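Local structure of putative diacylglycerol kinase (Bacillus anthracis, 4WRR) at residues 196-201 and 209-214; 138-143 and 278-283. The protein probably phosphorylates diacylglycerol to phosphatidic acid with ATP as phosphate donor. All coordinates share one frame; numbering follows the deposited sequence.

How the contacts relate
Both contacts are buried and start from the same five-stranded antiparallel sheet of the C-terminal, NAD kinase-like beta-sandwich domain, but they leave it from opposite faces. Strands 196-200 and 139-142 are neighbours there, joined by backbone bonds such as Val199 N to Trp140 O, 2.8 Å. In contact 1, Leu196, Met198 and Gly200 meet the loop 209-214 through carbon-to-carbon contacts alone, with no hydrogen bond across. In contact 2, Trp140 and Ile142 face 278-283 at the start of strand 282-294, part of the six-stranded sheet, and a weak N-H to sulfur bond joins the apolar packing. Residues of 278-283 also pack on a second subunit, whereas no other chain of the assembly touches contact 1.

Contact 1: residues 196-201 and 209-214; sequences LVMVGN and PSFIPN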
loop_
_atom_site.group_PDB
_atom_site.type_symbol
_atom_site.label_atom_id
_atom_site.label_comp_id
_atom_site.label_asym_id
_atom_site.label_seq_id
_atom_site.Cartn_x
_atom_site.Cartn_y
_atom_site.Cartn_z
ATOM N N LEU A 196 12.191 -13.397 45.438
ATOM C CA LEU A 196 11.427 -13.250 44.190
ATOM C C LEU A 196 10.557 -11.986 44.250
ATOM O O LEU A 196 9.861 -11.764 45.241
ATOM C CB LEU A 196 10.531 -14.480 43.957
ATOM C CG LEU A 196 9.577 -14.447 42.776
ATOM C CD1 LEU A 196 10.353 -14.641 41.493
ATOM C CD2 LEU A 196 8.531 -15.532 42.889
ATOM N N VAL A 197 10.575 -11.197 43.188
ATOM C CA VAL A 197 9.657 -10.089 43.059
ATOM C C VAL A 197 8.997 -10.128 41.693
ATOM O O VAL A 197 9.685 -10.166 40.684
ATOM C CB VAL A 197 10.380 -8.753 43.215
ATOM C CG1 VAL A 197 9.408 -7.594 43.046
ATOM C CG2 VAL A 197 11.071 -8.657 44.567
ATOM N N MET A 198 7.667 -10.153 41.676
ATOM C CA MET A 198 6.891 -10.254 40.475
ATOM C C MET A 198 5.924 -9.114 40.416
ATOM O O MET A 198 5.406 -8.677 41.435
ATOM C CB MET A 198 6.040 -11.536 40.472
ATOM C CG MET A 198 6.806 -12.845 40.589
ATOM S SD MET A 198 7.518 -13.309 39.029
ATOM C CE MET A 198 6.023 -13.538 38.062
ATOM N N VAL A 199 5.632 -8.681 39.191
ATOM C CA VAL A 199 4.475 -7.851 38.894
ATOM C C VAL A 199 3.700 -8.565 37.816
ATOM O O VAL A 199 4.226 -8.799 36.727
ATOM C CB VAL A 199 4.903 -6.459 38.401
ATOM C CG1 VAL A 199 3.696 -5.614 38.073
ATOM C CG2 VAL A 199 5.719 -5.790 39.485
ATOM N N GLY A 200 2.464 -8.931 38.113
ATOM C CA GLY A 200 1.654 -9.745 37.230
ATOM C C GLY A 200 0.474 -9.004 36.612
ATOM O O GLY A 200 -0.209 -8.197 37.285
ATOM N N ASN A 201 0.254 -9.289 35.335
ATOM C CA ASN A 201 -0.888 -8.838 34.555
ATOM C C ASN A 201 -1.673 -9.999 33.906
ATOM O O ASN A 201 -2.883 -9.902 33.740
ATOM C CB ASN A 201 -0.397 -7.923 33.445
ATOM C CG ASN A 201 -1.531 -7.192 32.761
ATOM O OD1 ASN A 201 -2.266 -6.442 33.413
ATOM N ND2 ASN A 201 -1.717 -7.442 31.445
ATOM N N PRO A 209 -2.877 -21.565 35.920
ATOM C CA PRO A 209 -3.381 -20.329 36.531
ATOM C C PRO A 209 -2.320 -19.637 37.418
ATOM O O PRO A 209 -1.465 -20.310 38.003
ATOM C CB PRO A 209 -4.576 -20.794 37.353
ATOM C CG PRO A 209 -5.053 -22.085 36.668
ATOM C CD PRO A 209 -3.814 -22.728 36.084
ATOM N N SER A 210 -2.310 -18.304 37.371
ATOM C CA SER A 210 -1.280 -17.497 37.998
ATOM C C SER A 210 -1.107 -17.880 39.461
ATOM O O SER A 210 -2.084 -17.970 40.186
ATOM C CB SER A 210 -1.671 -16.021 37.920
ATOM O OG SER A 210 -0.757 -15.196 38.665
ATOM N N PHE A 211 0.129 -18.111 39.874
ATOM C CA PHE A 211 0.431 -18.337 41.266
ATOM C C PHE A 211 0.287 -17.041 42.101
ATOM O O PHE A 211 0.225 -17.093 43.317
ATOM C CB PHE A 211 1.805 -18.990 41.438
ATOM C CG PHE A 211 2.970 -18.139 41.015
ATOM C CD1 PHE A 211 3.475 -17.165 41.839
ATOM C CD2 PHE A 211 3.605 -18.375 39.815
ATOM C CE1 PHE A 211 4.586 -16.428 41.484
ATOM C CE2 PHE A 211 4.704 -17.632 39.436
ATOM C CZ PHE A 211 5.209 -16.657 40.287
ATOM N N ILE A 212 0.228 -15.888 41.431
ATOM C CA ILE A 212 -0.167 -14.631 42.051
ATOM C C ILE A 212 -1.694 -14.635 42.114
ATOM O O ILE A 212 -2.338 -14.679 41.102
ATOM C CB ILE A 212 0.324 -13.423 41.232
ATOM C CG1 ILE A 212 1.842 -13.495 41.019
ATOM C CG2 ILE A 212 -0.050 -12.125 41.939
ATOM C CD1 ILE A 212 2.394 -12.403 40.107
ATOM N N PRO A 213 -2.290 -14.571 43.321
ATOM C CA PRO A 213 -3.739 -14.776 43.356
ATOM C C PRO A 213 -4.575 -13.649 42.792
ATOM O O PRO A 213 -4.228 -12.484 42.962
ATOM C CB PRO A 213 -4.055 -14.947 44.867
ATOM C CG PRO A 213 -2.748 -15.200 45.514
ATOM C CD PRO A 213 -1.713 -14.506 44.670
ATOM N N ASN A 214 -5.663 -14.029 42.133
ATOM C CA ASN A 214 -6.707 -13.128 41.682
ATOM C C ASN A 214 -6.264 -12.027 40.734
ATOM O O ASN A 214 -6.763 -10.895 40.811
ATOM C CB ASN A 214 -7.416 -12.525 42.910
ATOM C CG ASN A 214 -7.953 -13.623 43.861
ATOM O OD1 ASN A 214 -7.492 -13.749 44.975
ATOM N ND2 ASN A 214 -8.889 -14.420 43.382
#
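Apolar packing joins the two segments, and it comes from alternate residues of strand 196-200, Leu196, Met198 and Gly200. Met198 meets two successive loop residues, Phe211 and Ile212. Its CB lies 3.8 Å from Ile212 CD1, while its chain, bent at chi2 (-79°) and chi3 (-63°), brings the methyl CE to within 3.9 Å of Phe211 CZ. The methionine and phenylalanine side chains cross at about a right angle, and CE approaches the ring obliquely. Leu196 CD2 touches the same ring more loosely, 4.3 Å from Phe211 CE1. Ile212 extends its CD1 methyl over the strand backbone, 4.0 Å from Gly200 CA.

No hydrogen bond crosses the contact; within the loop, Ser210 OG donates to Ile212 O over 3.0 Å, in the carbonyl plane and on a lone pair, tying together the residues that flank Phe211.

The loop thus packs on one face of the five-stranded sheet of the NAD kinase-like beta-sandwich domain, and it runs on to the magnesium site at Lys216, Asp219 and Thr221. Tyr238 of helix 232-241 hydrogen-bonds to Phe211 O, and Phe244 packs on the phenylalanine. Leu205 of strand 204-205 touches Met198 and Phe211, and Ile212 also rests on Asp223 and Phe225 of strand 222-228, which pairs with strand 196-200.

Contact 2: residues 138-143 and 278-283; sequences NFWGIG and LHTPCQ
Trp140 and Ile142 of strand 139-142 face segment 278-283 across a side-chain layer, the backbones staying well apart: the CA atoms of Ile142 and Thr280 are 8.8 Å from each other and those of Trp140 and Leu278 are 9.5 Å apart.

The indole of Trp140 carries much of the contact. With CG anti to the backbone N (chi1 175°), the ring reaches out from its strand and presents its indole N-H to Cys282. The bond from Trp140 NE1 to Cys282 SG is weak, 3.4 Å long and bent to 148° at the hydrogen. The sulfur sits at the rim of the indole, 80° off the normal of the five-membered ring, so this is an edge-on sulfur-aromatic contact. Cys282 CB also packs 4.0 Å from Trp140 CZ2.

Methyl groups extend the contact along the ring. Thr280 CG2 lies near the ring plane, 4.1 Å from Trp140 CZ2, and also approaches Ile142 CG2 at 4.4 Å. Leu278 CD1 comes obliquely to Trp140 CD1, the two side chains crossing at about a right angle. The hydroxyl of Thr280 is held by Thr264 and Lys268. His279 ND1 donates an almost straight bond to Thr280 O, just before the cis peptide at Pro281.

The contact joins the two sheets of the sandwich. Ile262 of strand 260-264 and Val270 of a loop also pack on Trp140, whose strand pairs with 196-200, while His279 and Pro281 lie against Glu285 and Gln283 of a second subunit.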
loop_
_atom_site.group_PDB
_atom_site.type_symbol
_atom_site.label_atom_id
_atom_site.label_comp_id
_atom_site.label_asym_id
_atom_site.label_seq_id
_atom_site.Cartn_x
_atom_site.Cartn_y
_atom_site.Cartn_z
ATOM N N ASN A 138 2.024 -10.447 30.316
ATOM C CA ASN A 138 1.978 -11.486 31.352
ATOM C C ASN A 138 2.600 -11.050 32.666
ATOM O O ASN A 138 1.904 -10.967 33.667
ATOM C CB ASN A 138 2.649 -12.768 30.858
ATOM C CG ASN A 138 1.930 -13.380 29.689
ATOM O OD1 ASN A 138 0.696 -13.486 29.690
ATOM N ND2 ASN A 138 2.683 -13.792 28.668
ATOM N N PHE A 139 3.905 -10.794 32.676
ATOM C CA PHE A 139 4.600 -10.505 33.924
ATOM C C PHE A 139 5.914 -9.792 33.767
ATOM O O PHE A 139 6.526 -9.819 32.699
ATOM C CB PHE A 139 4.890 -11.826 34.681
ATOM C CG PHE A 139 6.031 -12.621 34.104
ATOM C CD1 PHE A 139 5.816 -13.482 33.040
ATOM C CD2 PHE A 139 7.325 -12.488 34.597
ATOM C CE1 PHE A 139 6.868 -14.197 32.490
ATOM C CE2 PHE A 139 8.372 -13.191 34.049
ATOM C CZ PHE A 139 8.144 -14.056 32.990
ATOM N N TRP A 140 6.378 -9.276 34.897
ATOM C CA TRP A 140 7.696 -8.687 35.083
ATOM C C TRP A 140 8.211 -9.360 36.327
ATOM O O TRP A 140 7.445 -9.500 37.291
ATOM C CB TRP A 140 7.539 -7.187 35.334
ATOM C CG TRP A 140 8.788 -6.366 35.687
ATOM C CD1 TRP A 140 9.428 -5.498 34.876
ATOM C CD2 TRP A 140 9.483 -6.318 36.949
ATOM N NE1 TRP A 140 10.498 -4.938 35.523
ATOM C CE2 TRP A 140 10.552 -5.420 36.798
ATOM C CE3 TRP A 140 9.312 -6.957 38.181
ATOM C CZ2 TRP A 140 11.444 -5.142 37.819
ATOM C CZ3 TRP A 140 10.212 -6.686 39.197
ATOM C CH2 TRP A 140 11.266 -5.800 39.005
ATOM N N GLY A 141 9.479 -9.760 36.346
ATOM C CA GLY A 141 10.003 -10.421 37.526
ATOM C C GLY A 141 11.504 -10.438 37.687
ATOM O O GLY A 141 12.236 -10.424 36.707
ATOM N N ILE A 142 11.951 -10.459 38.940
ATOM C CA ILE A 142 13.354 -10.662 39.294
ATOM C C ILE A 142 13.464 -11.791 40.300
ATOM O O ILE A 142 12.603 -11.936 41.165
ATOM C CB ILE A 142 14.016 -9.393 39.886
ATOM C CG1 ILE A 142 13.157 -8.772 40.988
ATOM C CG2 ILE A 142 14.274 -8.364 38.788
ATOM C CD1 ILE A 142 13.729 -7.493 41.597
ATOM N N GLY A 143 14.514 -12.594 40.149
ATOM C CA GLY A 143 14.725 -13.765 40.955
ATOM C C GLY A 143 14.314 -15.053 40.265
ATOM O O GLY A 143 14.227 -16.074 40.915
ATOM N N LEU A 278 15.689 -5.437 29.731
ATOM C CA LEU A 278 15.320 -4.728 30.963
ATOM C C LEU A 278 16.163 -5.108 32.140
ATOM O O LEU A 278 16.511 -6.265 32.303
ATOM C CB LEU A 278 13.908 -5.038 31.380
ATOM C CG LEU A 278 12.821 -4.119 30.938
ATOM C CD1 LEU A 278 11.526 -4.649 31.511
ATOM C CD2 LEU A 278 13.070 -2.687 31.380
ATOM N N HIS A 279 16.436 -4.127 32.989
ATOM C CA HIS A 279 17.052 -4.361 34.281
ATOM C C HIS A 279 16.517 -3.322 35.268
ATOM O O HIS A 279 15.921 -2.332 34.859
ATOM C CB HIS A 279 18.581 -4.277 34.168
ATOM C CG HIS A 279 19.087 -2.994 33.564
ATOM N ND1 HIS A 279 19.149 -1.807 34.270
ATOM C CD2 HIS A 279 19.572 -2.722 32.327
ATOM C CE1 HIS A 279 19.640 -0.861 33.491
ATOM N NE2 HIS A 279 19.900 -1.388 32.307
ATOM N N THR A 280 16.732 -3.532 36.559
ATOM C CA THR A 280 16.369 -2.532 37.558
ATOM C C THR A 280 17.352 -1.365 37.508
ATOM O O THR A 280 18.482 -1.560 37.076
ATOM C CB THR A 280 16.372 -3.127 38.970
ATOM O OG1 THR A 280 17.606 -3.803 39.207
ATOM C CG2 THR A 280 15.239 -4.093 39.119
ATOM N N PRO A 281 16.962 -0.168 37.953
ATOM C CA PRO A 281 15.637 0.138 38.513
ATOM C C PRO A 281 14.539 0.254 37.458
ATOM O O PRO A 281 14.839 0.507 36.293
ATOM C CB PRO A 281 15.843 1.506 39.196
ATOM C CG PRO A 281 17.291 1.857 39.007
ATOM C CD PRO A 281 17.788 1.045 37.851
ATOM N N CYS A 282 13.280 0.056 37.875
ATOM C CA CYS A 282 12.116 0.108 36.968
ATOM C C CYS A 282 10.944 0.926 37.498
ATOM O O CYS A 282 10.547 0.782 38.658
ATOM C CB CYS A 282 11.600 -1.300 36.658
ATOM S SG CYS A 282 12.573 -2.205 35.428
ATOM N N GLN A 283 10.391 1.753 36.620
ATOM C CA GLN A 283 9.102 2.390 36.833
ATOM C C GLN A 283 8.106 1.618 35.993
ATOM O O GLN A 283 8.333 1.387 34.803
ATOM C CB GLN A 283 9.121 3.866 36.387
ATOM C CG GLN A 283 7.764 4.575 36.481
ATOM C CD GLN A 283 7.258 4.800 37.913
ATOM O OE1 GLN A 283 8.001 4.712 38.878
ATOM N NE2 GLN A 283 5.977 5.121 38.036
#